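Local coordinates for protein alcohol dehydrogenase IV (Corynebacterium glutamicum, PDB 3IV7) that probably reduces maleylacetate with NADH at a metal-dependent active site of the iron-containing alcohol dehydrogenase type, at residues A[26-31]-A[116-121]; A[181-186]-A[266-271]; A[242-247]-A[340-345]. One frame throughout, in Å; residues are numbered along the deposited sequence.

Interaction 1: A[26-31]-A[116-121]; sequences AFLKQE and VAIPTT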
loop_
_atom_site.group_PDB
_atom_site.type_symbol
_atom_site.label_atom_id
_atom_site.label_comp_id
_atom_site.label_asym_id
_atom_site.label_seq_id
_atom_site.Cartn_x
_atom_site.Cartn_y
_atom_site.Cartn_z
ATOM N N ALA A 26 21.005 -14.099 -2.091
ATOM C CA ALA A 26 21.006 -13.600 -3.476
ATOM C C ALA A 26 20.356 -12.218 -3.540
ATOM O O ALA A 26 20.906 -11.291 -4.154
ATOM C CB ALA A 26 20.297 -14.595 -4.398
ATOM N N PHE A 27 19.248 -12.036 -2.805
ATOM C CA PHE A 27 18.617 -10.725 -2.707
ATOM C C PHE A 27 19.540 -9.687 -2.056
ATOM O O PHE A 27 19.538 -8.492 -2.457
ATOM C CB PHE A 27 17.326 -10.766 -1.891
ATOM C CG PHE A 27 16.146 -11.407 -2.586
ATOM C CD1 PHE A 27 15.925 -11.253 -3.937
ATOM C CD2 PHE A 27 15.162 -12.014 -1.835
ATOM C CE1 PHE A 27 14.799 -11.814 -4.529
ATOM C CE2 PHE A 27 14.039 -12.549 -2.426
ATOM C CZ PHE A 27 13.863 -12.455 -3.762
ATOM N N LEU A 28 20.253 -10.091 -0.996
ATOM C CA LEU A 28 21.155 -9.154 -0.297
ATOM C C LEU A 28 22.237 -8.718 -1.237
ATOM O O LEU A 28 22.571 -7.534 -1.295
ATOM C CB LEU A 28 21.752 -9.774 0.968
ATOM C CG LEU A 28 22.662 -8.853 1.825
ATOM C CD1 LEU A 28 21.975 -7.499 2.151
ATOM C CD2 LEU A 28 23.086 -9.538 3.112
ATOM N N LYS A 29 22.788 -9.675 -1.996
ATOM C CA LYS A 29 23.805 -9.354 -2.991
ATOM C C LYS A 29 23.260 -8.302 -3.978
ATOM O O LYS A 29 23.863 -7.272 -4.190
ATOM C CB LYS A 29 24.253 -10.627 -3.758
ATOM C CG LYS A 29 25.182 -10.341 -4.991
ATOM C CD LYS A 29 25.927 -11.603 -5.456
ATOM C CE LYS A 29 27.030 -11.287 -6.494
ATOM N NZ LYS A 29 26.462 -10.831 -7.814
ATOM N N GLN A 30 22.099 -8.592 -4.545
ATOM C CA GLN A 30 21.440 -7.711 -5.502
ATOM C C GLN A 30 21.252 -6.324 -4.915
ATOM O O GLN A 30 21.555 -5.308 -5.558
ATOM C CB GLN A 30 20.100 -8.337 -5.879
ATOM C CG GLN A 30 19.350 -7.687 -6.990
ATOM C CD GLN A 30 18.000 -8.357 -7.232
ATOM O OE1 GLN A 30 17.851 -9.561 -7.019
ATOM N NE2 GLN A 30 17.002 -7.568 -7.657
ATOM N N GLU A 31 20.816 -6.273 -3.661
ATOM C CA GLU A 31 20.540 -4.999 -2.997
ATOM C C GLU A 31 21.822 -4.181 -2.741
ATOM O O GLU A 31 21.854 -2.969 -2.984
ATOM C CB GLU A 31 19.753 -5.269 -1.691
ATOM C CG GLU A 31 19.356 -4.119 -0.946
ATOM C CD GLU A 31 18.307 -3.268 -1.642
ATOM O OE1 GLU A 31 17.765 -3.661 -2.671
ATOM O OE2 GLU A 31 18.066 -2.183 -1.152
ATOM N N VAL A 116 18.877 -2.282 5.419
ATOM C CA VAL A 116 18.237 -3.420 4.775
ATOM C C VAL A 116 17.859 -4.383 5.924
ATOM O O VAL A 116 18.715 -4.812 6.664
ATOM C CB VAL A 116 19.165 -4.134 3.758
ATOM C CG1 VAL A 116 18.494 -5.386 3.207
ATOM C CG2 VAL A 116 19.575 -3.183 2.606
ATOM N N ALA A 117 16.562 -4.633 6.116
ATOM C CA ALA A 117 16.109 -5.503 7.194
ATOM C C ALA A 117 15.806 -6.848 6.706
ATOM O O ALA A 117 15.114 -6.994 5.718
ATOM C CB ALA A 117 14.859 -4.910 7.918
ATOM N N ILE A 118 16.318 -7.857 7.436
ATOM C CA ILE A 118 16.127 -9.273 7.117
ATOM C C ILE A 118 15.497 -9.947 8.377
ATOM O O ILE A 118 16.219 -10.462 9.265
ATOM C CB ILE A 118 17.472 -9.937 6.731
ATOM C CG1 ILE A 118 18.173 -9.121 5.639
ATOM C CG2 ILE A 118 17.258 -11.374 6.278
ATOM C CD1 ILE A 118 19.385 -9.799 5.033
ATOM N N PRO A 119 14.160 -9.877 8.495
ATOM C CA PRO A 119 13.487 -10.263 9.747
ATOM C C PRO A 119 13.334 -11.742 9.957
ATOM O O PRO A 119 13.198 -12.509 8.988
ATOM C CB PRO A 119 12.121 -9.612 9.624
ATOM C CG PRO A 119 12.252 -8.633 8.448
ATOM C CD PRO A 119 13.228 -9.241 7.563
ATOM N N THR A 120 13.313 -12.149 11.216
ATOM C CA THR A 120 13.176 -13.577 11.562
ATOM C C THR A 120 11.986 -13.835 12.505
ATOM O O THR A 120 11.821 -14.928 12.984
ATOM C CB THR A 120 14.425 -14.049 12.214
ATOM O OG1 THR A 120 14.690 -13.217 13.362
ATOM C CG2 THR A 120 15.611 -13.966 11.216
ATOM N N THR A 121 11.212 -12.798 12.819
ATOM C CA THR A 121 10.017 -12.961 13.600
ATOM C C THR A 121 8.847 -12.201 12.923
ATOM O O THR A 121 8.976 -11.752 11.803
ATOM C CB THR A 121 10.200 -12.472 15.022
ATOM O OG1 THR A 121 10.211 -11.061 15.021
ATOM C CG2 THR A 121 11.539 -13.064 15.697
#
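L28 opens the contact from helix 24-35 by reaching across to two residues of strand 115-119 with its two methyl branches. CD1 of L28 lies 4.2 Å from CG1 of V116, and CD2 of L28 lies at the same 4.2 Å from CD1 of I118. Its CB leaves the helix beside the line to the strand; the first torsion (chi1 -177°) sets CG anti to the backbone N, and this swings the forked end over toward the sheet. The L28 and I118 side chains cross at about a right angle and meet through their terminal methyls. V116 and I118, two residues apart on the strand, both turn their CB to the helix.

The helix runs nearly antiparallel to the strand, at 173°, with the short axes 10.8 Å apart. This is the helix-on-sheet packing of an alpha/beta layer: strand 115-119 lies inside the parallel six-stranded sheet, hydrogen-bonded to strands 91-96 and 151-154, and helix 24-35 packs on one face of that sheet. L28 and I118 also both touch V93 of strand 91-96.

One turn further along, E31 directs its CB toward the strand and uses its aliphatic part there: CG of E31 sits 3.7 Å from CG2 of V116 as the two side chains slide past each other in opposite directions. A bend at chi2 (68°) turns the carboxylate toward its polar partners, with OE2 of E31 still 4.2 Å from CG2 of V116; that oxygen shares a hydrogen bond with T151 and forms salt bridges to R34 and R35, which would be expected to offset its charge.

Interaction 2: A[181-186]-A[266-271]; sequences SLWGPN and YVLAFN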
loop_
_atom_site.group_PDB
_atom_site.type_symbol
_atom_site.label_atom_id
_atom_site.label_comp_id
_atom_site.label_asym_id
_atom_site.label_seq_id
_atom_site.Cartn_x
_atom_site.Cartn_y
_atom_site.Cartn_z
ATOM N N SER A 181 -5.307 -1.489 14.578
ATOM C CA SER A 181 -5.244 -0.494 13.517
ATOM C C SER A 181 -6.628 -0.201 12.906
ATOM O O SER A 181 -6.863 0.895 12.372
ATOM C CB SER A 181 -4.246 -0.922 12.446
ATOM O OG SER A 181 -2.889 -0.773 12.906
ATOM N N LEU A 182 -7.540 -1.170 13.013
ATOM C CA LEU A 182 -8.897 -1.010 12.520
ATOM C C LEU A 182 -9.679 0.113 13.200
ATOM O O LEU A 182 -10.621 0.639 12.616
ATOM C CB LEU A 182 -9.667 -2.336 12.595
ATOM C CG LEU A 182 -9.106 -3.445 11.679
ATOM C CD1 LEU A 182 -9.878 -4.730 11.826
ATOM C CD2 LEU A 182 -9.086 -2.966 10.219
ATOM N N TRP A 183 -9.317 0.443 14.446
ATOM C CA TRP A 183 -9.902 1.606 15.147
ATOM C C TRP A 183 -8.749 2.522 15.621
ATOM O O TRP A 183 -8.870 3.234 16.612
ATOM C CB TRP A 183 -10.807 1.167 16.332
ATOM C CG TRP A 183 -10.169 0.167 17.188
ATOM C CD1 TRP A 183 -9.067 0.353 17.983
ATOM C CD2 TRP A 183 -10.509 -1.219 17.299
ATOM N NE1 TRP A 183 -8.689 -0.834 18.551
ATOM C CE2 TRP A 183 -9.558 -1.814 18.158
ATOM C CE3 TRP A 183 -11.508 -2.017 16.755
ATOM C CZ2 TRP A 183 -9.584 -3.161 18.475
ATOM C CZ3 TRP A 183 -11.545 -3.346 17.095
ATOM C CH2 TRP A 183 -10.583 -3.907 17.944
ATOM N N GLY A 184 -7.634 2.495 14.887
ATOM C CA GLY A 184 -6.458 3.301 15.233
ATOM C C GLY A 184 -6.750 4.797 15.160
ATOM O O GLY A 184 -7.753 5.205 14.560
ATOM N N PRO A 185 -5.866 5.629 15.759
ATOM C CA PRO A 185 -6.105 7.069 15.738
ATOM C C PRO A 185 -6.150 7.650 14.331
ATOM O O PRO A 185 -6.831 8.620 14.124
ATOM C CB PRO A 185 -4.907 7.638 16.509
ATOM C CG PRO A 185 -3.882 6.544 16.496
ATOM C CD PRO A 185 -4.644 5.289 16.497
ATOM N N ASN A 186 -5.411 7.052 13.387
ATOM C CA ASN A 186 -5.424 7.500 11.981
ATOM C C ASN A 186 -5.849 6.382 11.042
ATOM O O ASN A 186 -5.327 6.251 9.953
ATOM C CB ASN A 186 -4.061 8.044 11.581
ATOM C CG ASN A 186 -3.584 9.167 12.512
ATOM O OD1 ASN A 186 -2.617 9.002 13.256
ATOM N ND2 ASN A 186 -4.293 10.277 12.507
ATOM N N TYR A 266 -8.811 -9.314 24.557
ATOM C CA TYR A 266 -9.518 -8.470 25.541
ATOM C C TYR A 266 -9.809 -7.074 24.964
ATOM O O TYR A 266 -10.906 -6.534 25.149
ATOM C CB TYR A 266 -8.723 -8.415 26.891
ATOM C CG TYR A 266 -8.625 -9.791 27.475
ATOM C CD1 TYR A 266 -9.727 -10.371 28.103
ATOM C CD2 TYR A 266 -7.524 -10.580 27.237
ATOM C CE1 TYR A 266 -9.710 -11.662 28.502
ATOM C CE2 TYR A 266 -7.477 -11.864 27.664
ATOM C CZ TYR A 266 -8.583 -12.416 28.293
ATOM O OH TYR A 266 -8.553 -13.724 28.725
ATOM N N VAL A 267 -8.872 -6.532 24.195
ATOM C CA VAL A 267 -9.112 -5.230 23.536
ATOM C C VAL A 267 -10.127 -5.410 22.424
ATOM O O VAL A 267 -11.006 -4.575 22.245
ATOM C CB VAL A 267 -7.868 -4.613 23.011
ATOM C CG1 VAL A 267 -8.204 -3.296 22.304
ATOM C CG2 VAL A 267 -6.844 -4.392 24.166
ATOM N N LEU A 268 -10.059 -6.532 21.721
ATOM C CA LEU A 268 -11.060 -6.808 20.693
ATOM C C LEU A 268 -12.445 -6.911 21.318
ATOM O O LEU A 268 -13.393 -6.237 20.865
ATOM C CB LEU A 268 -10.748 -8.071 19.940
ATOM C CG LEU A 268 -11.735 -8.423 18.834
ATOM C CD1 LEU A 268 -11.880 -7.243 17.829
ATOM C CD2 LEU A 268 -11.267 -9.679 18.150
ATOM N N ALA A 269 -12.573 -7.751 22.345
ATOM C CA ALA A 269 -13.854 -7.933 23.044
ATOM C C ALA A 269 -14.400 -6.618 23.536
ATOM O O ALA A 269 -15.591 -6.355 23.425
ATOM C CB ALA A 269 -13.685 -8.893 24.217
ATOM N N PHE A 270 -13.510 -5.791 24.074
ATOM C CA PHE A 270 -13.859 -4.494 24.670
ATOM C C PHE A 270 -14.388 -3.486 23.636
ATOM O O PHE A 270 -15.414 -2.854 23.859
ATOM C CB PHE A 270 -12.606 -3.912 25.357
ATOM C CG PHE A 270 -12.815 -2.559 26.003
ATOM C CD1 PHE A 270 -13.313 -2.463 27.293
ATOM C CD2 PHE A 270 -12.412 -1.400 25.362
ATOM C CE1 PHE A 270 -13.486 -1.215 27.899
ATOM C CE2 PHE A 270 -12.565 -0.143 25.974
ATOM C CZ PHE A 270 -13.106 -0.056 27.228
ATOM N N ASN A 271 -13.666 -3.336 22.519
ATOM C CA ASN A 271 -14.007 -2.322 21.476
ATOM C C ASN A 271 -14.994 -2.741 20.381
ATOM O O ASN A 271 -15.578 -1.875 19.713
ATOM C CB ASN A 271 -12.740 -1.857 20.773
ATOM C CG ASN A 271 -12.079 -0.731 21.471
ATOM O OD1 ASN A 271 -12.665 -0.091 22.355
ATOM N ND2 ASN A 271 -10.858 -0.422 21.050
#
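W183 lays one face of its indole under N271, the last residue of helix 256-271. CB of N271 stands 3.9 Å from the centroid of the six-membered ring and only 2° off the ring normal, a CH-pi contact almost exactly over the centre. The amide of N271 continues over the same face toward the five-membered ring, where ND2 of N271 comes within 3.3 Å of NE1 of W183. Both nitrogens are donors, so this is no hydrogen bond; the amide plane stands steeply on the indole, 79° from it.

L268 approaches quite differently. Its CD1 lies in the indole plane at the rim, 3.6 Å from CH2 of W183. The CB of L268 points away from the loop, but with CG anti to the backbone N (chi1 -179°) the branch doubles back and brings that methyl to the ring edge. V267 adds a lighter touch, CG1 of V267 resting 4.1 Å from CZ2 of W183 at an oblique approach.

The ring is delivered by a type I beta turn, S181 to G184, closed by the bond from N of G184 to O of S181. This turn lies at the junction between helix 164-181 and the loop that leads to helix 189-211, and W183 joins it to the C-terminal turn of helix 256-271 in the all-helical half of the fold. P334 and A278 also touch the indole.

The two nitrogens cannot pair with each other, and each finds an acceptor elsewhere: NE1 of W183 bonds to D180, and ND2 of N271 bonds to N333. The contact over the ring face therefore probably rests on dispersion and CH-pi attraction, with the polar ends tied separately to the residues around them.

Interaction 3: A[242-247]-A[340-345]; sequences HKICHT and ENLSRL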
loop_
_atom_site.group_PDB
_atom_site.type_symbol
_atom_site.label_atom_id
_atom_site.label_comp_id
_atom_site.label_asym_id
_atom_site.label_seq_id
_atom_site.Cartn_x
_atom_site.Cartn_y
_atom_site.Cartn_z
ATOM N N HIS A 242 -2.077 -1.235 21.726
ATOM C CA HIS A 242 -0.662 -0.915 21.735
ATOM C C HIS A 242 -0.287 -0.048 22.909
ATOM O O HIS A 242 0.801 -0.187 23.442
ATOM C CB HIS A 242 -0.231 -0.267 20.399
ATOM C CG HIS A 242 -0.304 -1.203 19.245
ATOM N ND1 HIS A 242 -1.483 -1.481 18.590
ATOM C CD2 HIS A 242 0.645 -1.986 18.671
ATOM C CE1 HIS A 242 -1.250 -2.381 17.647
ATOM N NE2 HIS A 242 0.032 -2.696 17.672
ATOM N N LYS A 243 -1.162 0.864 23.299
ATOM C CA LYS A 243 -0.878 1.715 24.467
ATOM C C LYS A 243 -0.767 0.838 25.728
ATOM O O LYS A 243 0.157 0.987 26.498
ATOM C CB LYS A 243 -1.960 2.769 24.654
ATOM C CG LYS A 243 -2.069 3.825 23.543
ATOM C CD LYS A 243 -0.726 4.429 23.176
ATOM C CE LYS A 243 -0.883 5.524 22.117
ATOM N NZ LYS A 243 0.405 6.215 21.882
ATOM N N ILE A 244 -1.709 -0.099 25.899
ATOM C CA ILE A 244 -1.667 -1.036 27.016
ATOM C C ILE A 244 -0.353 -1.837 26.986
ATOM O O ILE A 244 0.396 -1.869 27.978
ATOM C CB ILE A 244 -2.837 -2.013 26.967
ATOM C CG1 ILE A 244 -4.151 -1.300 27.291
ATOM C CG2 ILE A 244 -2.595 -3.166 27.931
ATOM C CD1 ILE A 244 -5.381 -2.138 27.043
ATOM N N CYS A 245 -0.045 -2.437 25.839
ATOM C CA CYS A 245 1.162 -3.257 25.718
ATOM C C CYS A 245 2.457 -2.495 25.932
ATOM O O CYS A 245 3.411 -3.034 26.524
ATOM C CB CYS A 245 1.159 -3.990 24.385
ATOM S SG CYS A 245 -0.189 -5.228 24.327
ATOM N N HIS A 246 2.498 -1.234 25.478
ATOM C CA HIS A 246 3.662 -0.387 25.688
ATOM C C HIS A 246 3.892 -0.201 27.204
ATOM O O HIS A 246 4.992 -0.360 27.668
ATOM C CB HIS A 246 3.478 0.974 24.979
ATOM C CG HIS A 246 4.692 1.859 25.016
ATOM N ND1 HIS A 246 4.713 3.067 25.690
ATOM C CD2 HIS A 246 5.913 1.731 24.436
ATOM C CE1 HIS A 246 5.891 3.643 25.516
ATOM N NE2 HIS A 246 6.641 2.846 24.771
ATOM N N THR A 247 2.837 0.116 27.942
ATOM C CA THR A 247 2.905 0.218 29.423
ATOM C C THR A 247 3.365 -1.094 30.049
ATOM O O THR A 247 4.254 -1.100 30.899
ATOM C CB THR A 247 1.535 0.568 30.029
ATOM O OG1 THR A 247 1.109 1.851 29.575
ATOM C CG2 THR A 247 1.585 0.566 31.579
ATOM N N GLU A 340 -12.096 2.556 35.645
ATOM C CA GLU A 340 -12.743 1.290 36.041
ATOM C C GLU A 340 -12.724 0.236 34.919
ATOM O O GLU A 340 -12.356 -0.914 35.163
ATOM C CB GLU A 340 -14.201 1.491 36.500
ATOM C CG GLU A 340 -14.391 2.378 37.715
ATOM C CD GLU A 340 -14.312 3.859 37.391
ATOM O OE1 GLU A 340 -14.019 4.208 36.220
ATOM O OE2 GLU A 340 -14.538 4.670 38.298
ATOM N N ASN A 341 -13.108 0.609 33.695
ATOM C CA ASN A 341 -13.218 -0.405 32.668
ATOM C C ASN A 341 -11.873 -0.862 32.111
ATOM O O ASN A 341 -11.745 -2.012 31.714
ATOM C CB ASN A 341 -14.288 -0.089 31.582
ATOM C CG ASN A 341 -13.929 1.086 30.685
ATOM O OD1 ASN A 341 -12.782 1.473 30.559
ATOM N ND2 ASN A 341 -14.957 1.659 30.043
ATOM N N LEU A 342 -10.862 0.010 32.143
ATOM C CA LEU A 342 -9.514 -0.399 31.790
ATOM C C LEU A 342 -8.969 -1.329 32.883
ATOM O O LEU A 342 -8.286 -2.293 32.584
ATOM C CB LEU A 342 -8.593 0.803 31.589
ATOM C CG LEU A 342 -7.203 0.545 31.017
ATOM C CD1 LEU A 342 -7.232 -0.227 29.654
ATOM C CD2 LEU A 342 -6.449 1.888 30.851
ATOM N N SER A 343 -9.274 -1.032 34.143
ATOM C CA SER A 343 -8.905 -1.942 35.238
ATOM C C SER A 343 -9.566 -3.307 35.035
ATOM O O SER A 343 -8.935 -4.321 35.222
ATOM C CB SER A 343 -9.293 -1.366 36.603
ATOM O OG SER A 343 -8.498 -0.243 36.909
ATOM N N ARG A 344 -10.833 -3.319 34.621
ATOM C CA ARG A 344 -11.558 -4.595 34.393
ATOM C C ARG A 344 -10.951 -5.357 33.220
ATOM O O ARG A 344 -10.848 -6.580 33.249
ATOM C CB ARG A 344 -13.051 -4.351 34.136
ATOM C CG ARG A 344 -13.896 -5.649 33.951
ATOM C CD ARG A 344 -14.097 -6.350 35.256
ATOM N NE ARG A 344 -14.719 -7.664 35.110
ATOM C CZ ARG A 344 -14.061 -8.781 34.825
ATOM N NH1 ARG A 344 -12.750 -8.753 34.580
ATOM N NH2 ARG A 344 -14.724 -9.927 34.741
ATOM N N LEU A 345 -10.565 -4.631 32.191
ATOM C CA LEU A 345 -9.931 -5.234 31.040
ATOM C C LEU A 345 -8.640 -5.937 31.466
ATOM O O LEU A 345 -8.420 -7.099 31.118
ATOM C CB LEU A 345 -9.642 -4.183 29.975
ATOM C CG LEU A 345 -9.019 -4.680 28.684
ATOM C CD1 LEU A 345 -9.311 -3.679 27.516
ATOM C CD2 LEU A 345 -7.516 -4.928 28.842
#
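Helix-to-helix packing in the all-helical C-terminal part of the protein brings I244 of helix 240-250 against L342 and L345 of helix 339-351. The evidence for a narrow contact is its size, 98 Å² buried over both sides, and the use of one methyl for both closest approaches: CD1 of I244 lies 3.7 Å from CD1 of L342 and 3.9 Å from CD2 of L345. All three residues are buried and all direct their CB toward the partner helix.

The two leucines receive the isoleucine in different ways. L342 runs alongside it in the opposite direction, so that its CD1 also comes within 4.0 Å of CG1 of I244. L345, one turn later, meets I244 end-on, tip to tip. The long branch of I244 is extended (chi2 170°), which carries CD1 far enough from its helix to span backbones whose nearest CA atoms, those of I244 and L342, are 9.2 Å apart. No hydrogen bond crosses between the segments.

Other parts of the fold close in on the same residues. V267 of helix 256-271 also packs on I244, while L342 touches V322 and L326 of helix 318-326, and L345 lies on L358. T247, on the next turn after I244, bonds through OG1 to T325, so helix 318-326 contacts both helices of the pair.

In the fold
Following the chain from the N terminus, interaction 1 closes first, bringing helix 24-35 back against strand 115-119 across the intervening 84 residues of the alpha/beta part. It is complete before the other two open, and lies on the opposite side of the chain's centre, about 32 and 36 Å from them between centres. Interaction 2 closes a loop of 79 residues and interaction 3 one of 92, both mainly helical, and the two cross: 242-247 falls between 181-186 and 266-271, and 340-345 follows both. Their centres are about 12 Å apart and they touch, F270 CE1 meeting N341 CG at 3.6 Å. Helix 256-271 thus links the loop after helix 164-181 with helix 339-351.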